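Local atomic coordinates of uncharacterized protein (Bacteroides eggerthii DSM 20697, PDB entry 4ECO), a protein that is of unknown function but folds into a leucine-rich repeat solenoid, a scaffold that commonly binds other proteins. Residues E27-Y32 with L77-V83; F541-R547 with Q570-N576; E274-V280 with K306-I312; F396-S400 with T455-L459. One frame throughout, in Å; residues are numbered along the deposited sequence. Where two conformers were deposited one is given.

The four contacts follow one another along an elongated leucine-rich repeat chain, with the centres of contact 1 and contact 2 about 70 Å apart. Contacts 2 and 3 are buried and of one kind: each pairs neighbouring parallel strands, in contact 3 across a helix-containing connection and in contact 2 without one. Contact 3 depends mostly on backbone bonds and aliphatic packing, whereas contact 2 adds side chains that hold the turn after the strand. Contacts 1 and 4 are only partly buried and involve no strand pairing. In contact 1 a helix meets a hairpin turn through an ion pair; contact 4 is small, a methyl group and one lysine against a helix end.

Contact 1: residues E27-Y32 with L77-V83; sequences EYIKDY and LNSNGRV
Helix-to-hairpin packing in the N-terminal part of the leucine-rich repeat protein joins Asp31 of helix 27-41 to Arg82, which follows the type I turn Asn78-Gly81 between strands 75-77 and 83-87. Arg82 grips the carboxylate side-on. Its NE bonds to Asp31 OD2 at 3.0 Å and almost straight (173°), while NH2 meets the syn lone pair of Asp31 OD1 at 3.0 Å, although that oxygen is tilted out of the guanidinium plane. The backbone N of Val83 bonds to Asp31 OD2 at 3.2 Å from the face opposite Arg82 NE, and a water links the same oxygen to Val83 O. The bend in the Arg82 chain at chi3 (74°) lays the guanidinium beside Glu27, whose CB sits over one face, 3.6 Å from Arg82 NH1. Glu27 OE1 lies well out of the guanidinium plane, so its long pairing with Arg82 is charge alone; Gln103 and Lys30 bond to that oxygen. Tyr32 OH makes a weak bond to Gly81 O at 2.8 Å. Gly81 suits its place because its phi is positive (77°). With an alanine at Arg82, Asp31 would probably be left without its charged mate, and the turn would be held to the helix less firmly. A two-nitrogen ion pair and the Val83 amide thus hold the hairpin against the helix, and the surrounding donors probably stabilise Asp31 as a carboxylate.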
# COMPACT_ATOMS: atom_id res chain seq x y z
N GLU A 27 0.06 37.60 -25.78
CA GLU A 27 -0.36 36.23 -25.46
C GLU A 27 -0.69 36.02 -24.00
O GLU A 27 -1.71 35.39 -23.71
CB GLU A 27 0.71 35.20 -25.88
CG GLU A 27 0.73 34.91 -27.38
CD GLU A 27 -0.58 34.48 -28.02
OE1 GLU A 27 -1.32 33.68 -27.40
OE2 GLU A 27 -0.87 34.95 -29.15
N TYR A 28 0.10 36.59 -23.08
CA TYR A 28 -0.17 36.42 -21.66
C TYR A 28 -1.54 37.07 -21.30
O TYR A 28 -2.27 36.50 -20.48
CB TYR A 28 0.99 36.98 -20.82
CG TYR A 28 1.02 38.48 -20.68
CD1 TYR A 28 1.57 39.28 -21.67
CD2 TYR A 28 0.53 39.11 -19.53
CE1 TYR A 28 1.60 40.67 -21.55
CE2 TYR A 28 0.57 40.49 -19.39
CZ TYR A 28 1.10 41.27 -20.41
OH TYR A 28 1.14 42.64 -20.27
N ILE A 29 -1.92 38.17 -21.97
CA ILE A 29 -3.23 38.80 -21.80
C ILE A 29 -4.34 37.84 -22.35
O ILE A 29 -5.36 37.63 -21.67
CB ILE A 29 -3.24 40.21 -22.48
CG1 ILE A 29 -2.24 41.20 -21.80
CG2 ILE A 29 -4.65 40.80 -22.60
CD1 ILE A 29 -2.58 41.73 -20.34
N LYS A 30 -4.12 37.25 -23.54
CA LYS A 30 -5.07 36.31 -24.17
C LYS A 30 -5.35 35.11 -23.21
O LYS A 30 -6.51 34.66 -23.12
CB LYS A 30 -4.54 35.84 -25.54
CG LYS A 30 -4.53 36.96 -26.60
CD LYS A 30 -3.62 36.72 -27.83
CE LYS A 30 -4.20 35.83 -28.93
NZ LYS A 30 -3.84 34.39 -28.79
N ASP A 31 -4.30 34.68 -22.45
CA ASP A 31 -4.34 33.61 -21.46
C ASP A 31 -5.27 33.92 -20.32
O ASP A 31 -5.92 33.03 -19.78
CB ASP A 31 -2.94 33.34 -20.86
CG ASP A 31 -1.99 32.48 -21.67
OD1 ASP A 31 -2.31 32.16 -22.85
OD2 ASP A 31 -0.90 32.15 -21.14
N TYR A 32 -5.24 35.19 -19.89
CA TYR A 32 -6.03 35.70 -18.78
C TYR A 32 -7.51 35.81 -19.18
O TYR A 32 -8.39 35.55 -18.36
CB TYR A 32 -5.48 37.05 -18.32
CG TYR A 32 -4.05 37.07 -17.80
CD1 TYR A 32 -3.39 35.88 -17.46
CD2 TYR A 32 -3.38 38.27 -17.59
CE1 TYR A 32 -2.07 35.90 -17.02
CE2 TYR A 32 -2.08 38.30 -17.10
CZ TYR A 32 -1.43 37.11 -16.81
OH TYR A 32 -0.15 37.18 -16.31
N LEU A 77 2.51 31.10 -13.14
CA LEU A 77 2.92 31.81 -14.34
C LEU A 77 4.42 31.67 -14.57
O LEU A 77 5.14 31.14 -13.72
CB LEU A 77 2.56 33.32 -14.26
CG LEU A 77 1.18 33.71 -13.77
CD1 LEU A 77 1.07 35.17 -13.70
CD2 LEU A 77 0.05 33.10 -14.63
N ASN A 78 4.90 32.12 -15.72
CA ASN A 78 6.33 32.18 -15.99
C ASN A 78 6.75 33.67 -16.00
O ASN A 78 5.91 34.55 -15.76
CB ASN A 78 6.71 31.44 -17.28
CG ASN A 78 6.12 31.96 -18.56
OD1 ASN A 78 5.88 33.14 -18.75
ND2 ASN A 78 5.99 31.06 -19.52
N SER A 79 8.03 33.94 -16.30
CA SER A 79 8.60 35.29 -16.32
C SER A 79 7.91 36.20 -17.36
O SER A 79 7.93 37.43 -17.20
CB SER A 79 10.08 35.23 -16.62
OG SER A 79 10.30 34.53 -17.83
N ASN A 80 7.27 35.61 -18.38
CA ASN A 80 6.57 36.39 -19.40
C ASN A 80 5.08 36.54 -19.08
O ASN A 80 4.35 37.16 -19.86
CB ASN A 80 6.76 35.75 -20.77
CG ASN A 80 8.21 35.78 -21.21
OD1 ASN A 80 8.83 34.74 -21.40
ND2 ASN A 80 8.79 36.99 -21.36
N GLY A 81 4.67 36.04 -17.90
CA GLY A 81 3.30 36.11 -17.41
C GLY A 81 2.35 35.11 -18.04
O GLY A 81 1.13 35.28 -17.94
N ARG A 82 2.88 34.06 -18.69
CA ARG A 82 2.03 33.05 -19.31
C ARG A 82 1.75 31.95 -18.30
O ARG A 82 2.60 31.66 -17.45
CB ARG A 82 2.61 32.51 -20.62
CG ARG A 82 2.36 33.53 -21.72
CD ARG A 82 2.33 32.94 -23.11
NE ARG A 82 1.11 32.19 -23.37
CZ ARG A 82 0.83 31.62 -24.54
NH1 ARG A 82 1.68 31.71 -25.55
NH2 ARG A 82 -0.31 30.95 -24.70
N VAL A 83 0.52 31.39 -18.36
CA VAL A 83 -0.00 30.35 -17.45
C VAL A 83 0.74 29.05 -17.71
O VAL A 83 0.68 28.55 -18.83
CB VAL A 83 -1.54 30.17 -17.57
CG1 VAL A 83 -2.03 29.07 -16.63
CG2 VAL A 83 -2.28 31.47 -17.30
O HOH W 1 -0.23 29.54 -21.04

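Contact 2: residues F541-R547 with Q570-N576; sequences FGIRNQR and QLQIGSN
Asn576 leaves its backbone beside Gln546, with CG placed next to its own N (chi1 -75°), and this turns the amide in toward the loop of segment 541-547. From CB the chain runs to CG, 3.7 Å from Ile543 O, and there it divides. On one branch ND2 donates to Ile543 O at 2.9 Å, nearly straight at 169°, and its second hydrogen goes to Ile573 O. The other branch, OD1, accepts from Gln546 N at 2.9 Å, takes a water as well, and rests against Gln546 CB. This is the asparagine of the leucine-rich repeat consensus, suited to its place because one amide can both donate to and accept from backbone groups where strand becomes turn. Gln546 holds the matching position one repeat earlier. Before the turn the parallel strands pair through Gln572 N to Phe541 O, 2.9 Å, and Ile543 CG2 packs alongside Ile573 CG1 at 3.7 Å. Beyond it, Arg547 brings NH1 and NH2 end-on to Ser575 O, each at 3.0 Å. A leucine in place of Arg547 removes both donors, and Ser575 O would probably lose its tie to the 541-547 loop, leaving the two turns less firmly joined.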
# COMPACT_ATOMS: atom_id res chain seq x y z
N PHE A 541 8.92 -13.37 25.63
CA PHE A 541 8.26 -14.67 25.56
C PHE A 541 6.78 -14.53 25.93
O PHE A 541 6.46 -13.97 26.98
CB PHE A 541 8.95 -15.67 26.50
CG PHE A 541 8.64 -17.12 26.21
CD1 PHE A 541 7.50 -17.72 26.73
CD2 PHE A 541 9.48 -17.87 25.40
CE1 PHE A 541 7.20 -19.06 26.43
CE2 PHE A 541 9.19 -19.21 25.11
CZ PHE A 541 8.06 -19.80 25.64
N GLY A 542 5.91 -15.05 25.06
CA GLY A 542 4.47 -15.03 25.25
C GLY A 542 3.90 -16.44 25.22
O GLY A 542 4.19 -17.21 24.30
N ILE A 543 3.12 -16.79 26.26
CA ILE A 543 2.52 -18.11 26.38
C ILE A 543 1.15 -17.94 27.10
O ILE A 543 0.71 -18.82 27.84
CB ILE A 543 3.49 -19.16 27.05
CG1 ILE A 543 3.06 -20.63 26.80
CG2 ILE A 543 3.93 -18.86 28.51
CD1 ILE A 543 3.97 -21.35 25.95
N ARG A 544 0.49 -16.81 26.83
CA ARG A 544 -0.84 -16.49 27.36
C ARG A 544 -1.92 -17.44 26.82
O ARG A 544 -1.75 -18.03 25.75
CB ARG A 544 -1.21 -15.05 26.99
CG ARG A 544 -0.77 -13.97 27.98
CD ARG A 544 -1.40 -12.61 27.64
NE ARG A 544 -2.85 -12.73 27.45
CZ ARG A 544 -3.77 -12.59 28.40
NH1 ARG A 544 -3.40 -12.27 29.63
NH2 ARG A 544 -5.05 -12.75 28.12
N ASN A 545 -3.05 -17.54 27.57
CA ASN A 545 -4.29 -18.28 27.25
C ASN A 545 -4.08 -19.66 26.58
O ASN A 545 -4.62 -19.92 25.50
CB ASN A 545 -5.20 -17.43 26.35
CG ASN A 545 -5.68 -16.14 26.97
OD1 ASN A 545 -4.95 -15.17 27.07
ND2 ASN A 545 -6.93 -16.11 27.39
N GLN A 546 -3.37 -20.58 27.25
CA GLN A 546 -3.21 -21.94 26.71
C GLN A 546 -4.48 -22.76 27.00
O GLN A 546 -4.89 -22.88 28.15
CB GLN A 546 -1.96 -22.64 27.27
CG GLN A 546 -0.65 -21.93 26.98
CD GLN A 546 -0.39 -21.74 25.52
OE1 GLN A 546 -0.11 -22.69 24.80
NE2 GLN A 546 -0.44 -20.51 25.08
N ARG A 547 -5.11 -23.27 25.94
CA ARG A 547 -6.37 -24.02 26.04
C ARG A 547 -6.39 -25.27 25.14
O ARG A 547 -5.76 -25.26 24.07
CB ARG A 547 -7.58 -23.15 25.64
CG ARG A 547 -7.82 -21.88 26.46
CD ARG A 547 -8.32 -22.10 27.89
NE ARG A 547 -8.44 -20.81 28.55
CZ ARG A 547 -7.42 -20.16 29.11
NH1 ARG A 547 -6.22 -20.73 29.16
NH2 ARG A 547 -7.61 -18.97 29.66
N GLN A 570 10.62 -9.29 29.17
CA GLN A 570 9.17 -9.35 29.16
C GLN A 570 8.68 -10.80 29.06
O GLN A 570 9.00 -11.51 28.10
CB GLN A 570 8.61 -8.50 28.00
CG GLN A 570 7.08 -8.48 27.91
CD GLN A 570 6.49 -7.44 27.00
OE1 GLN A 570 5.31 -7.48 26.69
NE2 GLN A 570 7.29 -6.48 26.54
N LEU A 571 7.85 -11.21 30.03
CA LEU A 571 7.23 -12.53 30.08
C LEU A 571 5.74 -12.40 30.25
O LEU A 571 5.27 -11.85 31.24
CB LEU A 571 7.81 -13.42 31.19
CG LEU A 571 7.08 -14.76 31.41
CD1 LEU A 571 7.20 -15.70 30.20
CD2 LEU A 571 7.56 -15.43 32.68
N GLN A 572 5.00 -12.96 29.29
CA GLN A 572 3.54 -12.98 29.32
C GLN A 572 3.08 -14.39 29.51
O GLN A 572 3.23 -15.20 28.61
CB GLN A 572 2.98 -12.38 28.04
CG GLN A 572 3.36 -10.94 27.78
CD GLN A 572 2.66 -10.42 26.54
OE1 GLN A 572 1.97 -11.16 25.83
NE2 GLN A 572 2.84 -9.15 26.25
N ILE A 573 2.54 -14.71 30.70
CA ILE A 573 2.07 -16.06 31.05
C ILE A 573 0.65 -15.99 31.67
O ILE A 573 0.17 -16.95 32.27
CB ILE A 573 3.12 -16.75 31.99
CG1 ILE A 573 2.95 -18.28 32.04
CG2 ILE A 573 3.25 -16.07 33.38
CD1 ILE A 573 4.18 -19.04 32.51
N GLY A 574 -0.03 -14.87 31.47
CA GLY A 574 -1.37 -14.66 31.98
C GLY A 574 -2.44 -15.55 31.36
O GLY A 574 -2.25 -16.10 30.27
N SER A 575 -3.58 -15.67 32.08
CA SER A 575 -4.78 -16.43 31.71
C SER A 575 -4.42 -17.90 31.44
O SER A 575 -4.73 -18.45 30.39
CB SER A 575 -5.49 -15.78 30.52
OG SER A 575 -6.82 -16.25 30.40
N ASN A 576 -3.76 -18.51 32.41
CA ASN A 576 -3.39 -19.93 32.40
C ASN A 576 -3.81 -20.52 33.74
O ASN A 576 -4.72 -19.97 34.38
CB ASN A 576 -1.87 -20.11 32.11
CG ASN A 576 -1.46 -19.89 30.67
OD1 ASN A 576 -1.88 -20.59 29.76
ND2 ASN A 576 -0.56 -18.97 30.44
O HOH W 2 -3.56 -22.50 30.48

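Contact 3: residues E274-V280 with K306-I312; sequences EMQLINV and KIQIIYI
Gln276 and Gln308 lie side by side, their amides stacked with planes 24° apart and Gln308 OE1 3.5 Å from Gln276 CD. Both chains set CG beside the backbone N and then run extended, which brings the two flat ends level. Gln276 OE1 is bonded by Arg142. The backbone O of Gln276 accepts from two successive amides, Gln308 N at 2.7 Å and Ile309 N at 3.0 Å, where strands 277-279 and 309-311 begin.

Ile278 has CG1 anti to its N (chi1 -177°), leaving CG2 to lean across onto Ile310 CG1 at 4.0 Å. Ile278, Ile310 and Ile312 pack on helix 288-300, which connects these neighbouring parallel strands of the leucine-rich repeat solenoid. On the other face Leu277 CD1 meets the edge of the Tyr311 ring, 4.0 Å from CE2, and Asn279 ND2 comes obliquely to Tyr311 CD2 at 3.5 Å. Tyr311 OH bonds to Arg142 O, and its ring meets that of Tyr145. At the margin Glu274 OE1 and Lys306 NZ form only a long salt bridge, 3.8 Å. Backbone bonds therefore set the register, aliphatic branches fill the helix-side face, and the other mixes leucine and isoleucine with Tyr311 and Asn279.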
# COMPACT_ATOMS: atom_id res chain seq x y z
N GLU A 274 3.35 9.09 -24.95
CA GLU A 274 4.39 8.94 -23.94
C GLU A 274 3.90 8.84 -22.49
O GLU A 274 4.71 9.06 -21.57
CB GLU A 274 5.35 10.15 -24.06
CG GLU A 274 6.18 10.20 -25.34
CD GLU A 274 7.24 9.14 -25.50
OE1 GLU A 274 7.67 8.55 -24.48
OE2 GLU A 274 7.68 8.92 -26.66
N MSE A 275 2.63 8.44 -22.25
CA MSE A 275 2.09 8.33 -20.88
C MSE A 275 2.87 7.25 -20.09
O MSE A 275 3.10 6.17 -20.62
CB MSE A 275 0.58 8.01 -20.92
CG MSE A 275 -0.06 7.87 -19.53
SE MSE A 275 -1.97 7.60 -19.64
CE MSE A 275 -2.04 6.00 -20.67
N GLN A 276 3.28 7.57 -18.85
CA GLN A 276 4.07 6.69 -17.96
C GLN A 276 3.26 6.28 -16.74
O GLN A 276 3.21 5.10 -16.42
CB GLN A 276 5.39 7.36 -17.53
CG GLN A 276 6.30 7.71 -18.70
CD GLN A 276 7.64 8.26 -18.30
OE1 GLN A 276 7.76 9.16 -17.47
NE2 GLN A 276 8.68 7.80 -18.98
N LEU A 277 2.63 7.25 -16.07
CA LEU A 277 1.78 6.98 -14.91
C LEU A 277 0.30 7.07 -15.33
O LEU A 277 -0.11 8.03 -16.01
CB LEU A 277 2.10 7.96 -13.75
CG LEU A 277 1.31 7.84 -12.43
CD1 LEU A 277 2.13 8.35 -11.26
CD2 LEU A 277 -0.05 8.58 -12.50
N ILE A 278 -0.51 6.09 -14.91
CA ILE A 278 -1.93 6.11 -15.17
C ILE A 278 -2.66 5.72 -13.89
O ILE A 278 -2.48 4.62 -13.38
CB ILE A 278 -2.40 5.27 -16.40
CG1 ILE A 278 -3.92 5.45 -16.61
CG2 ILE A 278 -1.96 3.80 -16.33
CD1 ILE A 278 -4.48 4.95 -17.87
N ASN A 279 -3.47 6.63 -13.36
CA ASN A 279 -4.28 6.38 -12.18
C ASN A 279 -5.74 6.34 -12.62
O ASN A 279 -6.31 7.36 -13.00
CB ASN A 279 -4.01 7.43 -11.10
CG ASN A 279 -4.57 7.11 -9.74
OD1 ASN A 279 -5.65 6.55 -9.59
ND2 ASN A 279 -3.82 7.46 -8.71
N VAL A 280 -6.33 5.15 -12.62
CA VAL A 280 -7.73 4.96 -13.03
C VAL A 280 -8.47 4.23 -11.90
O VAL A 280 -9.40 3.45 -12.15
CB VAL A 280 -7.88 4.23 -14.41
CG1 VAL A 280 -7.56 5.19 -15.57
CG2 VAL A 280 -7.03 2.96 -14.49
N LYS A 306 5.18 2.19 -23.02
CA LYS A 306 5.71 3.35 -22.29
C LYS A 306 5.27 3.39 -20.82
O LYS A 306 6.02 3.94 -20.01
CB LYS A 306 5.30 4.67 -22.97
CG LYS A 306 5.82 4.87 -24.40
CD LYS A 306 7.32 5.09 -24.49
CE LYS A 306 7.80 5.25 -25.91
NZ LYS A 306 9.29 5.43 -25.99
N ILE A 307 4.07 2.87 -20.48
CA ILE A 307 3.48 2.91 -19.13
C ILE A 307 4.42 2.24 -18.13
O ILE A 307 4.98 1.18 -18.40
CB ILE A 307 2.06 2.26 -19.14
CG1 ILE A 307 1.10 3.13 -20.01
CG2 ILE A 307 1.52 2.10 -17.73
CD1 ILE A 307 -0.18 2.49 -20.50
N GLN A 308 4.63 2.90 -16.99
CA GLN A 308 5.53 2.46 -15.92
C GLN A 308 4.81 2.23 -14.60
O GLN A 308 5.28 1.42 -13.80
CB GLN A 308 6.64 3.52 -15.71
CG GLN A 308 7.64 3.59 -16.87
CD GLN A 308 8.69 4.68 -16.77
OE1 GLN A 308 8.53 5.70 -16.11
NE2 GLN A 308 9.77 4.52 -17.53
N ILE A 309 3.69 2.97 -14.35
CA ILE A 309 2.91 2.90 -13.10
C ILE A 309 1.44 2.78 -13.42
O ILE A 309 0.92 3.57 -14.19
CB ILE A 309 3.18 4.14 -12.18
CG1 ILE A 309 4.69 4.42 -12.01
CG2 ILE A 309 2.47 3.99 -10.82
CD1 ILE A 309 5.04 5.82 -11.60
N ILE A 310 0.76 1.80 -12.80
CA ILE A 310 -0.68 1.59 -12.94
C ILE A 310 -1.33 1.57 -11.55
O ILE A 310 -1.01 0.71 -10.72
CB ILE A 310 -1.03 0.28 -13.74
CG1 ILE A 310 -0.44 0.30 -15.17
CG2 ILE A 310 -2.54 0.07 -13.77
CD1 ILE A 310 -0.64 -0.96 -16.02
N TYR A 311 -2.23 2.51 -11.30
CA TYR A 311 -3.05 2.53 -10.09
C TYR A 311 -4.45 2.13 -10.56
O TYR A 311 -5.09 2.92 -11.25
CB TYR A 311 -3.02 3.90 -9.35
CG TYR A 311 -1.68 4.33 -8.80
CD1 TYR A 311 -1.09 3.66 -7.74
CD2 TYR A 311 -1.04 5.47 -9.29
CE1 TYR A 311 0.14 4.06 -7.22
CE2 TYR A 311 0.17 5.91 -8.75
CZ TYR A 311 0.76 5.20 -7.71
OH TYR A 311 1.94 5.63 -7.17
N ILE A 312 -4.87 0.87 -10.29
CA ILE A 312 -6.16 0.43 -10.81
C ILE A 312 -7.01 -0.23 -9.67
O ILE A 312 -7.97 -0.97 -9.94
CB ILE A 312 -5.98 -0.48 -12.08
CG1 ILE A 312 -7.30 -0.68 -12.84
CG2 ILE A 312 -5.23 -1.79 -11.79
CD1 ILE A 312 -7.17 -0.82 -14.34
O HOH W 3 7.87 5.99 -20.99

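Contact 4: residues F396-S400 with T455-L459; sequences FDAKS and TGSPL
A small contact between two loops sets Ala398 and Lys399, ahead of strand 404-408, against Thr455 to Pro458, which link helix 451-454 to strand 461-463. The CB of Ala398 points at the other loop and rests on its backbone, 3.4 Å from Thr455 O and 3.7 Å from Gly456 O. Ser457 OG is also near that methyl, at 3.9 Å, though its hydrogen bonds go to Leu452 O and Ile433 N. A methyl suits the place, being short enough for the two backbones to come together.

The loops belong to the leucine-rich repeat solenoid, and one strand-to-strand connection lies between them in sequence; Lys431 from that connection shares a backbone bond with Ala398. Gly456 ends helix 451-454 in a Schellman motif, its positive phi explaining the glycine. Although the CB of Lys399 leads away, bends at chi2 (-63°) and chi4 (-72°) bring the amine back, and NZ donates to Thr455 O at 2.8 Å. At the C-terminal end of this short helix, where carbonyls lack the usual amide partners, a positive amine is probably favourable. Asp397 shapes the first loop with an Asx turn, its OD1 accepting from Lys399 N at 3.0 Å.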
# COMPACT_ATOMS: atom_id res chain seq x y z
N PHE A 396 10.17 -16.27 -6.73
CA PHE A 396 11.26 -15.58 -6.05
C PHE A 396 12.50 -16.44 -6.03
O PHE A 396 12.46 -17.58 -6.51
CB PHE A 396 10.85 -15.19 -4.61
CG PHE A 396 9.45 -14.65 -4.49
CD1 PHE A 396 9.16 -13.33 -4.83
CD2 PHE A 396 8.42 -15.47 -4.04
CE1 PHE A 396 7.85 -12.84 -4.73
CE2 PHE A 396 7.11 -14.98 -3.94
CZ PHE A 396 6.83 -13.66 -4.28
N ASP A 397 13.62 -15.89 -5.50
CA ASP A 397 14.86 -16.64 -5.37
C ASP A 397 15.57 -16.23 -4.09
O ASP A 397 15.93 -15.06 -3.93
CB ASP A 397 15.79 -16.44 -6.58
CG ASP A 397 16.87 -17.50 -6.75
OD1 ASP A 397 17.10 -18.29 -5.80
OD2 ASP A 397 17.48 -17.55 -7.84
N ALA A 398 15.77 -17.20 -3.19
CA ALA A 398 16.49 -16.97 -1.94
C ALA A 398 17.93 -16.56 -2.23
O ALA A 398 18.52 -15.78 -1.48
CB ALA A 398 16.44 -18.22 -1.08
N LYS A 399 18.46 -17.04 -3.38
CA LYS A 399 19.83 -16.79 -3.83
C LYS A 399 20.03 -15.34 -4.35
O LYS A 399 21.17 -14.94 -4.52
CB LYS A 399 20.27 -17.81 -4.91
CG LYS A 399 20.03 -19.30 -4.61
CD LYS A 399 20.78 -19.88 -3.41
CE LYS A 399 20.40 -21.31 -3.10
NZ LYS A 399 19.03 -21.42 -2.50
N SER A 400 18.95 -14.57 -4.58
CA SER A 400 19.09 -13.19 -5.05
C SER A 400 19.82 -12.32 -4.01
O SER A 400 19.57 -12.46 -2.81
CB SER A 400 17.74 -12.57 -5.39
OG SER A 400 17.88 -11.21 -5.79
N THR A 455 15.89 -23.65 1.70
CA THR A 455 16.36 -22.92 0.51
C THR A 455 17.26 -21.72 0.87
O THR A 455 17.84 -21.11 -0.03
CB THR A 455 15.18 -22.45 -0.31
OG1 THR A 455 14.32 -21.68 0.53
CG2 THR A 455 14.44 -23.60 -0.95
N GLY A 456 17.35 -21.42 2.17
CA GLY A 456 18.18 -20.35 2.71
C GLY A 456 17.62 -18.96 2.52
O GLY A 456 18.34 -18.04 2.13
N SER A 457 16.32 -18.79 2.82
CA SER A 457 15.68 -17.48 2.73
C SER A 457 16.25 -16.63 3.87
O SER A 457 16.45 -17.15 4.97
CB SER A 457 14.16 -17.60 2.79
OG SER A 457 13.69 -18.43 1.74
N PRO A 458 16.64 -15.35 3.60
CA PRO A 458 17.27 -14.55 4.66
C PRO A 458 16.24 -13.99 5.64
O PRO A 458 16.24 -12.79 5.96
CB PRO A 458 17.99 -13.46 3.87
CG PRO A 458 17.20 -13.30 2.64
CD PRO A 458 16.55 -14.60 2.33
N LEU A 459 15.38 -14.86 6.15
CA LEU A 459 14.29 -14.49 7.06
C LEU A 459 14.77 -14.16 8.48
O LEU A 459 15.35 -15.01 9.16
CB LEU A 459 13.25 -15.62 7.13
CG LEU A 459 12.45 -15.84 5.88
CD1 LEU A 459 11.76 -17.17 5.93
CD2 LEU A 459 11.49 -14.70 5.62